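Local coordinates for venom allergen-like (VAL) 4 protein (Schistosoma mansoni, PDB 4P27) that is a venom allergen-like member of the SCP/TAPS (CAP) superfamily that binds lipid, although it lacks the prototypical CAP sequence motifs, at residues A[41-53]-A[64-78]. Residues are numbered along the deposited sequence; the frame is centred on the assembly and turned at random.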
loop_
_atom_site.group_PDB
_atom_site.type_symbol
_atom_site.label_atom_id
_atom_site.label_comp_id
_atom_site.label_asym_id
_atom_site.label_seq_id
_atom_site.Cartn_x
_atom_site.Cartn_y
_atom_site.Cartn_z
ATOM N N TRP A 41 3.839 10.601 -5.803
ATOM C CA TRP A 41 2.595 11.008 -5.193
ATOM C C TRP A 41 1.680 11.554 -6.232
ATOM O O TRP A 41 2.144 12.167 -7.131
ATOM C CB TRP A 41 2.886 12.129 -4.199
ATOM C CG TRP A 41 1.677 12.483 -3.399
ATOM C CD1 TRP A 41 0.789 13.495 -3.649
ATOM C CD2 TRP A 41 1.205 11.799 -2.236
ATOM N NE1 TRP A 41 -0.209 13.506 -2.663
ATOM C CE2 TRP A 41 0.044 12.483 -1.782
ATOM C CE3 TRP A 41 1.677 10.704 -1.499
ATOM C CZ2 TRP A 41 -0.686 12.075 -0.635
ATOM C CZ3 TRP A 41 0.937 10.309 -0.304
ATOM C CH2 TRP A 41 -0.197 11.008 0.088
ATOM N N ASN A 42 0.375 11.390 -6.109
ATOM C CA ASN A 42 -0.528 11.830 -7.155
ATOM C C ASN A 42 -1.727 12.457 -6.505
ATOM O O ASN A 42 -2.357 11.868 -5.602
ATOM C CB ASN A 42 -1.020 10.701 -7.998
ATOM C CG ASN A 42 -2.029 11.164 -9.040
ATOM O OD1 ASN A 42 -3.240 11.247 -8.835
ATOM N ND2 ASN A 42 -1.519 11.396 -10.222
ATOM N N LYS A 43 -2.032 13.685 -6.893
ATOM C CA LYS A 43 -2.925 14.578 -6.097
ATOM C C LYS A 43 -4.335 14.084 -6.261
ATOM O O LYS A 43 -5.135 14.141 -5.335
ATOM C CB LYS A 43 -2.859 16.010 -6.668
ATOM C CG LYS A 43 -2.943 17.142 -5.673
ATOM C CD LYS A 43 -1.653 17.961 -5.689
ATOM C CE LYS A 43 -1.892 19.355 -6.249
ATOM N NZ LYS A 43 -0.601 20.049 -6.558
ATOM N N LEU A 44 -4.654 13.618 -7.475
ATOM C CA LEU A 44 -5.973 13.085 -7.775
ATOM C C LEU A 44 -6.294 11.773 -6.966
ATOM O O LEU A 44 -7.443 11.590 -6.454
ATOM C CB LEU A 44 -6.123 12.825 -9.288
ATOM C CG LEU A 44 -7.450 13.166 -9.969
ATOM C CD1 LEU A 44 -7.541 12.485 -11.344
ATOM C CD2 LEU A 44 -8.707 12.955 -9.084
ATOM N N LEU A 45 -5.322 10.868 -6.891
ATOM C CA LEU A 45 -5.488 9.666 -6.071
ATOM C C LEU A 45 -5.725 10.128 -4.584
ATOM O O LEU A 45 -6.600 9.550 -3.897
ATOM C CB LEU A 45 -4.282 8.787 -6.190
ATOM C CG LEU A 45 -3.918 8.018 -7.459
ATOM C CD1 LEU A 45 -2.705 7.145 -7.141
ATOM C CD2 LEU A 45 -5.108 7.144 -7.940
ATOM N N ALA A 46 -4.953 11.121 -4.120
ATOM C CA ALA A 46 -4.953 11.569 -2.717
ATOM C C ALA A 46 -6.297 12.239 -2.344
ATOM O O ALA A 46 -6.907 11.926 -1.327
ATOM C CB ALA A 46 -3.801 12.501 -2.425
ATOM N N ASN A 47 -6.814 13.056 -3.245
ATOM C CA ASN A 47 -8.098 13.668 -3.029
ATOM C C ASN A 47 -9.206 12.684 -3.047
ATOM O O ASN A 47 -10.181 12.827 -2.252
ATOM C CB ASN A 47 -8.363 14.742 -4.087
ATOM C CG ASN A 47 -7.411 15.887 -3.947
ATOM O OD1 ASN A 47 -6.700 16.006 -2.934
ATOM N ND2 ASN A 47 -7.341 16.730 -4.978
ATOM N N LYS A 48 -9.136 11.699 -3.953
ATOM C CA LYS A 48 -10.237 10.733 -3.987
ATOM C C LYS A 48 -10.196 9.917 -2.708
ATOM O O LYS A 48 -11.263 9.610 -2.115
ATOM C CB LYS A 48 -10.246 9.893 -5.231
ATOM C CG LYS A 48 -10.763 10.762 -6.417
ATOM C CD LYS A 48 -12.281 10.742 -6.617
ATOM C CE LYS A 48 -12.782 9.305 -6.573
ATOM N NZ LYS A 48 -14.241 9.241 -6.752
ATOM N N ALA A 49 -8.965 9.674 -2.253
ATOM C CA ALA A 49 -8.724 8.861 -1.027
ATOM C C ALA A 49 -9.383 9.606 0.112
ATOM O O ALA A 49 -10.044 9.015 0.978
ATOM C CB ALA A 49 -7.237 8.702 -0.747
ATOM N N LYS A 50 -9.170 10.915 0.115
ATOM C CA LYS A 50 -9.661 11.802 1.201
ATOM C C LYS A 50 -11.195 11.957 1.222
ATOM O O LYS A 50 -11.807 11.858 2.271
ATOM C CB LYS A 50 -9.032 13.201 1.026
ATOM C CG LYS A 50 -9.138 14.026 2.292
ATOM C CD LYS A 50 -7.749 14.315 2.841
ATOM C CE LYS A 50 -7.055 15.532 2.188
ATOM N NZ LYS A 50 -7.465 16.810 2.833
ATOM N N GLN A 51 -11.830 12.164 0.048
ATOM C CA GLN A 51 -13.285 12.152 -0.017
ATOM C C GLN A 51 -13.839 10.845 0.548
ATOM O O GLN A 51 -14.838 10.871 1.255
ATOM C CB GLN A 51 -13.792 12.335 -1.487
ATOM C CG GLN A 51 -13.439 13.731 -2.051
ATOM C CD GLN A 51 -13.576 13.777 -3.569
ATOM O OE1 GLN A 51 -12.588 13.881 -4.314
ATOM N NE2 GLN A 51 -14.804 13.663 -4.035
ATOM N N GLN A 52 -13.210 9.703 0.209
ATOM C CA GLN A 52 -13.638 8.408 0.732
ATOM C C GLN A 52 -13.408 8.433 2.255
ATOM O O GLN A 52 -14.298 8.078 3.011
ATOM C CB GLN A 52 -12.795 7.289 0.194
ATOM C CG GLN A 52 -13.225 5.909 0.694
ATOM C CD GLN A 52 -12.636 4.785 -0.158
ATOM O OE1 GLN A 52 -12.300 5.002 -1.314
ATOM N NE2 GLN A 52 -12.557 3.574 0.405
ATOM N N ALA A 53 -12.225 8.811 2.716
ATOM C CA ALA A 53 -11.987 8.642 4.135
ATOM C C ALA A 53 -12.932 9.575 4.982
ATOM O O ALA A 53 -13.270 9.232 6.130
ATOM C CB ALA A 53 -10.557 8.982 4.495
ATOM N N ASN A 64 -17.644 3.239 -7.276
ATOM C CA ASN A 64 -17.301 4.689 -7.471
ATOM C C ASN A 64 -15.911 5.099 -6.826
ATOM O O ASN A 64 -15.230 6.003 -7.278
ATOM C CB ASN A 64 -18.455 5.613 -6.923
ATOM C CG ASN A 64 -18.445 7.072 -7.516
ATOM O OD1 ASN A 64 -19.511 7.738 -7.692
ATOM N ND2 ASN A 64 -17.253 7.569 -7.831
ATOM N N ASP A 65 -15.499 4.452 -5.741
ATOM C CA ASP A 65 -14.253 4.888 -5.096
ATOM C C ASP A 65 -13.026 4.461 -5.871
ATOM O O ASP A 65 -11.929 4.938 -5.592
ATOM C CB ASP A 65 -14.235 4.300 -3.699
ATOM C CG ASP A 65 -15.183 5.088 -2.776
ATOM O OD1 ASP A 65 -15.404 6.300 -3.038
ATOM O OD2 ASP A 65 -15.669 4.499 -1.836
ATOM N N PHE A 66 -13.236 3.535 -6.813
ATOM C CA PHE A 66 -12.183 3.040 -7.722
ATOM C C PHE A 66 -12.146 3.668 -9.115
ATOM O O PHE A 66 -11.311 3.290 -9.979
ATOM C CB PHE A 66 -12.276 1.505 -7.825
ATOM C CG PHE A 66 -12.025 0.819 -6.529
ATOM C CD1 PHE A 66 -13.064 0.677 -5.590
ATOM C CD2 PHE A 66 -10.732 0.347 -6.208
ATOM C CE1 PHE A 66 -12.824 0.057 -4.355
ATOM C CE2 PHE A 66 -10.502 -0.305 -4.991
ATOM C CZ PHE A 66 -11.546 -0.430 -4.057
ATOM N N ILE A 67 -12.972 4.678 -9.336
ATOM C CA ILE A 67 -12.941 5.333 -10.644
ATOM C C ILE A 67 -12.289 6.678 -10.446
ATOM O O ILE A 67 -12.876 7.514 -9.799
ATOM C CB ILE A 67 -14.381 5.488 -11.244
ATOM C CG1 ILE A 67 -15.040 4.086 -11.282
ATOM C CG2 ILE A 67 -14.222 6.134 -12.633
ATOM C CD1 ILE A 67 -16.575 3.981 -11.554
ATOM N N ILE A 68 -11.062 6.880 -10.928
ATOM C CA ILE A 68 -10.326 8.066 -10.572
ATOM C C ILE A 68 -9.656 8.494 -11.868
ATOM O O ILE A 68 -8.880 7.687 -12.489
ATOM C CB ILE A 68 -9.244 7.805 -9.410
ATOM C CG1 ILE A 68 -9.938 7.238 -8.130
ATOM C CG2 ILE A 68 -8.513 9.128 -9.045
ATOM C CD1 ILE A 68 -8.959 6.821 -7.013
ATOM N N GLY A 69 -9.949 9.736 -12.284
ATOM C CA GLY A 69 -9.391 10.295 -13.549
ATOM C C GLY A 69 -9.395 9.283 -14.613
ATOM O O GLY A 69 -10.410 8.595 -14.749
ATOM N N ASP A 70 -8.254 9.109 -15.293
ATOM C CA ASP A 70 -8.064 8.146 -16.393
ATOM C C ASP A 70 -7.423 6.870 -15.996
ATOM O O ASP A 70 -7.152 6.017 -16.887
ATOM C CB ASP A 70 -7.161 8.742 -17.538
ATOM C CG ASP A 70 -7.764 10.044 -18.056
ATOM O OD1 ASP A 70 -9.037 10.125 -18.169
ATOM O OD2 ASP A 70 -7.001 11.005 -18.215
ATOM N N PHE A 71 -7.144 6.682 -14.706
ATOM C CA PHE A 71 -6.383 5.454 -14.364
ATOM C C PHE A 71 -7.184 4.235 -14.784
ATOM O O PHE A 71 -8.327 4.086 -14.388
ATOM C CB PHE A 71 -6.113 5.448 -12.848
ATOM C CG PHE A 71 -5.124 6.533 -12.424
ATOM C CD1 PHE A 71 -3.805 6.490 -12.851
ATOM C CD2 PHE A 71 -5.553 7.610 -11.639
ATOM C CE1 PHE A 71 -2.898 7.477 -12.479
ATOM C CE2 PHE A 71 -4.648 8.582 -11.249
ATOM C CZ PHE A 71 -3.339 8.538 -11.692
ATOM N N GLU A 72 -6.567 3.311 -15.480
ATOM C CA GLU A 72 -7.217 2.045 -15.803
ATOM C C GLU A 72 -7.464 1.127 -14.661
ATOM O O GLU A 72 -8.324 0.241 -14.762
ATOM C CB GLU A 72 -6.285 1.227 -16.707
ATOM C CG GLU A 72 -5.919 1.966 -17.953
ATOM C CD GLU A 72 -6.867 1.619 -19.064
ATOM O OE1 GLU A 72 -7.683 0.684 -18.860
ATOM O OE2 GLU A 72 -6.790 2.262 -20.128
ATOM N N SER A 73 -6.555 1.135 -13.690
ATOM C CA SER A 73 -6.760 0.246 -12.571
ATOM C C SER A 73 -6.293 0.941 -11.310
ATOM O O SER A 73 -5.293 1.652 -11.340
ATOM C CB SER A 73 -6.114 -1.126 -12.847
ATOM O OG SER A 73 -4.868 -1.235 -12.281
ATOM N N ILE A 74 -7.039 0.768 -10.221
ATOM C CA ILE A 74 -6.736 1.444 -8.967
ATOM C C ILE A 74 -6.673 0.311 -7.926
ATOM O O ILE A 74 -7.583 -0.507 -7.875
ATOM C CB ILE A 74 -7.876 2.448 -8.591
ATOM C CG1 ILE A 74 -7.854 3.689 -9.527
ATOM C CG2 ILE A 74 -7.771 2.872 -7.101
ATOM C CD1 ILE A 74 -6.592 4.580 -9.358
ATOM N N GLY A 75 -5.628 0.266 -7.095
ATOM C CA GLY A 75 -5.679 -0.592 -5.926
ATOM C C GLY A 75 -5.934 0.290 -4.709
ATOM O O GLY A 75 -5.754 1.481 -4.769
ATOM N N GLN A 76 -6.224 -0.318 -3.559
ATOM C CA GLN A 76 -6.566 0.460 -2.361
ATOM C C GLN A 76 -6.174 -0.337 -1.119
ATOM O O GLN A 76 -6.368 -1.546 -1.063
ATOM C CB GLN A 76 -8.040 0.803 -2.372
ATOM C CG GLN A 76 -8.445 1.797 -1.283
ATOM C CD GLN A 76 -9.892 2.252 -1.497
ATOM O OE1 GLN A 76 -10.778 1.545 -1.079
ATOM N NE2 GLN A 76 -10.113 3.314 -2.271
ATOM N N ASN A 77 -5.582 0.331 -0.157
ATOM C CA ASN A 77 -5.374 -0.273 1.164
ATOM C C ASN A 77 -6.172 0.613 2.141
ATOM O O ASN A 77 -6.185 1.862 2.020
ATOM C CB ASN A 77 -3.881 -0.127 1.558
ATOM C CG ASN A 77 -3.005 -1.212 0.956
ATOM O OD1 ASN A 77 -3.515 -2.137 0.354
ATOM N ND2 ASN A 77 -1.682 -1.091 1.071
ATOM N N LEU A 78 -6.815 -0.024 3.111
ATOM C CA LEU A 78 -7.615 0.690 4.124
ATOM C C LEU A 78 -7.118 0.344 5.536
ATOM O O LEU A 78 -6.557 -0.790 5.805
ATOM C CB LEU A 78 -9.080 0.247 4.035
ATOM C CG LEU A 78 -9.872 0.438 2.754
ATOM C CD1 LEU A 78 -11.268 -0.238 2.867
ATOM C CD2 LEU A 78 -10.036 1.900 2.403
HETATM O O HOH W 1 -13.744 8.660 -3.195
HETATM O O HOH W 2 -10.985 6.481 -3.396
#
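Gln52 OE1 receives two donors: a water, which also donates to the backbone O of Asp65, and, through a weak bond, Gln76 NE2 at 2.9 Å. The second bond between these amides is straighter, Gln52 NE2 giving a hydrogen to Gln76 OE1 at 3.1 Å (158°). This donor comes from above the acceptor's carbonyl plane; the amide planes are 66° apart. Such pairing suits glutamine, whose one amide both donates and accepts, and here it ties helix 43-54 to edge strand 75-81 of the CAP domain's alpha-beta-alpha sandwich. Gln52 reaches the strand with an extended chain, its CG anti to the backbone N, and its amide stacks nearly parallel (17°) on the Asp65 carboxylate. That carboxylate forms a salt bridge with Arg55, while a second water links Asp65 OD1 to the backbone O of Lys48; Gln76 NE2 also hydrogen-bonds to Asn139 OD1 on strand 133-141.

Along the helix toward its start, the contact becomes largely apolar. Lys48, its chain bent at chi2 and chi3, lays its methylenes along Ile68, CB lying 3.8 Å from Ile68 CD1, and its ammonium ends in a weak bond to Asn64 O; a long chain with a charged end suits this partly exposed place. The CD2 methyl of Leu45, on the branch at CG, lies among Ile68, Ile74 and Phe71, 3.6 Å from Phe71 CE2. Gly69, second in the Ile68-Phe71 type II' turn, has positive phi, and its bare CA lets Leu44 CD1 come within 3.6 Å. Asn42 suits the N-cap, its short side chain turning back to first-turn N-H groups that lack helical acceptors: OD1 accepts from Leu45 N on a lone pair, while ND2 sits at the edge of the Phe71 ring, 3.7 Å from CZ.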